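Local structure of exopolygalacturonase (2UVF) at residues D225-G229 against R240-L244. The protein probably hydrolyses polygalacturonic acid of pectin from the chain end, as a family 28 exopolygalacturonase of the parallel beta-helix fold. Residues are numbered along the deposited sequence; the frame is centred on the assembly and turned at random.
With ADA (alpha-D-galactopyranuronic acid), chain C.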
loop_
_atom_site.group_PDB
_atom_site.type_symbol
_atom_site.label_atom_id
_atom_site.label_comp_id
_atom_site.label_asym_id
_atom_site.label_seq_id
_atom_site.Cartn_x
_atom_site.Cartn_y
_atom_site.Cartn_z
ATOM N N ASP A 225 -18.446 -3.885 -20.356
ATOM C CA ASP A 225 -18.316 -2.520 -19.860
ATOM C C ASP A 225 -16.888 -2.189 -19.438
ATOM O O ASP A 225 -16.623 -1.105 -18.930
ATOM C CB ASP A 225 -19.282 -2.301 -18.709
ATOM C CG ASP A 225 -20.664 -1.912 -19.184
ATOM O OD1 ASP A 225 -20.783 -0.814 -19.803
ATOM O OD2 ASP A 225 -21.620 -2.695 -18.933
ATOM N N TYR A 226 -15.980 -3.134 -19.668
ATOM C CA TYR A 226 -14.552 -2.980 -19.392
ATOM C C TYR A 226 -13.803 -3.362 -20.675
ATOM O O TYR A 226 -13.455 -4.535 -20.866
ATOM C CB TYR A 226 -14.102 -3.870 -18.205
ATOM C CG TYR A 226 -14.941 -3.737 -16.935
ATOM C CD1 TYR A 226 -14.583 -2.834 -15.926
ATOM C CD2 TYR A 226 -16.085 -4.523 -16.737
ATOM C CE1 TYR A 226 -15.348 -2.709 -14.758
ATOM C CE2 TYR A 226 -16.858 -4.407 -15.577
ATOM C CZ TYR A 226 -16.475 -3.501 -14.588
ATOM O OH TYR A 226 -17.221 -3.378 -13.433
ATOM N N PRO A 227 -13.562 -2.373 -21.563
ATOM C CA PRO A 227 -12.938 -2.693 -22.836
ATOM C C PRO A 227 -11.425 -2.767 -22.653
ATOM O O PRO A 227 -10.946 -2.544 -21.539
ATOM C CB PRO A 227 -13.361 -1.531 -23.743
ATOM C CG PRO A 227 -13.682 -0.373 -22.821
ATOM C CD PRO A 227 -13.798 -0.922 -21.407
ATOM N N ALA A 228 -10.675 -3.087 -23.708
ATOM C CA ALA A 228 -9.229 -3.301 -23.563
ATOM C C ALA A 228 -8.593 -2.144 -22.796
ATOM O O ALA A 228 -8.928 -0.983 -23.033
ATOM C CB ALA A 228 -8.562 -3.492 -24.926
ATOM N N GLY A 229 -7.668 -2.472 -21.888
ATOM C CA GLY A 229 -7.140 -1.509 -20.927
ATOM C C GLY A 229 -5.680 -1.170 -21.060
ATOM O O GLY A 229 -5.353 -0.020 -21.315
ATOM N N ARG A 240 -4.778 -6.578 -20.808
ATOM C CA ARG A 240 -5.682 -6.694 -19.665
ATOM C C ARG A 240 -6.867 -5.749 -19.847
ATOM O O ARG A 240 -6.742 -4.717 -20.513
ATOM C CB ARG A 240 -4.924 -6.387 -18.369
ATOM C CG ARG A 240 -3.934 -7.454 -18.000
ATOM C CD ARG A 240 -3.095 -7.035 -16.825
ATOM N NE ARG A 240 -2.403 -8.172 -16.232
ATOM C CZ ARG A 240 -1.804 -8.154 -15.045
ATOM N NH1 ARG A 240 -1.800 -7.058 -14.296
ATOM N NH2 ARG A 240 -1.213 -9.243 -14.603
ATOM N N PRO A 241 -8.027 -6.085 -19.263
ATOM C CA PRO A 241 -9.097 -5.135 -19.448
ATOM C C PRO A 241 -8.879 -3.879 -18.604
ATOM O O PRO A 241 -7.979 -3.847 -17.743
ATOM C CB PRO A 241 -10.328 -5.904 -18.973
ATOM C CG PRO A 241 -9.820 -6.860 -17.971
ATOM C CD PRO A 241 -8.446 -7.243 -18.450
ATOM N N ALA A 242 -9.694 -2.857 -18.867
ATOM C CA ALA A 242 -9.747 -1.682 -18.039
ATOM C C ALA A 242 -10.236 -2.043 -16.621
ATOM O O ALA A 242 -11.048 -2.956 -16.434
ATOM C CB ALA A 242 -10.671 -0.643 -18.663
ATOM N N SER A 243 -9.705 -1.317 -15.634
ATOM C CA SER A 243 -10.218 -1.337 -14.268
ATOM C C SER A 243 -11.515 -0.546 -14.204
ATOM O O SER A 243 -11.935 0.053 -15.199
ATOM C CB SER A 243 -9.185 -0.720 -13.319
ATOM O OG SER A 243 -7.944 -1.416 -13.383
ATOM N N LEU A 244 -12.136 -0.522 -13.026
ATOM C CA LEU A 244 -13.309 0.296 -12.796
ATOM C C LEU A 244 -12.973 1.782 -12.982
ATOM O O LEU A 244 -13.740 2.530 -13.587
ATOM C CB LEU A 244 -13.875 0.026 -11.394
ATOM C CG LEU A 244 -15.240 0.604 -11.015
ATOM C CD1 LEU A 244 -16.334 0.109 -11.986
ATOM C CD2 LEU A 244 -15.603 0.279 -9.558
HETATM C C1 ADA C . 2.878 -9.545 -9.003
HETATM C C2 ADA C . 3.328 -8.137 -8.563
HETATM C C3 ADA C . 2.073 -7.245 -8.499
HETATM C C4 ADA C . 1.375 -7.197 -9.894
HETATM C C5 ADA C . 1.007 -8.630 -10.338
HETATM C C6 ADA C . 0.327 -8.825 -11.722
HETATM O O2 ADA C . 4.028 -8.178 -7.303
HETATM O O3 ADA C . 2.400 -5.942 -8.023
HETATM O O4 ADA C . 2.207 -6.569 -10.875
HETATM O O5 ADA C . 2.172 -9.509 -10.286
HETATM O O6B ADA C . 0.812 -9.712 -12.458
HETATM O O6A ADA C . -0.661 -8.112 -12.023
#
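At the apolar centre of this contact, an example of how a short beta hairpin can place an arginine at a glycan pocket, Tyr226 lies along the 240-244 backbone: its CB is 4.4 Å from Pro241 CB, and Leu244 CD1 meets the edge of its ring, 4.1 Å from Tyr226 CE1. Pro227 CD packs 4.2 Å from Ala242 CB. Around this centre the backbones pair as antiparallel strands. Ala242 N donates to Pro227 O (3.0 Å) and Gly229 N to Arg240 O (2.8 Å), flanking the non-hydrogen-bonded pair Ala228-Pro241. Gly229 lets the chains close in, since a CB there would clash with Pro241 C and Ala242 N. At the polar edge, the CA-to-CB bond of Arg240 points away from 225-229, and the nearly extended side chain ends at the galacturonate carboxylate: Arg240 NH1 and NH2 both hydrogen-bond ADA O6A (2.8 and 2.9 Å), and NH2 also ADA O6B (3.0 Å). Asn406 and His355 also bind this sugar. The Tyr226 hydroxyl bonds to Ser220 O, and Ser243 OG to Thr335. Beside the hairpin strands, Ala200 of beta-helix strand 194-202 touches Tyr226, Pro227 and Ala242, while helix 307-317 packs on Tyr226 and Pro241.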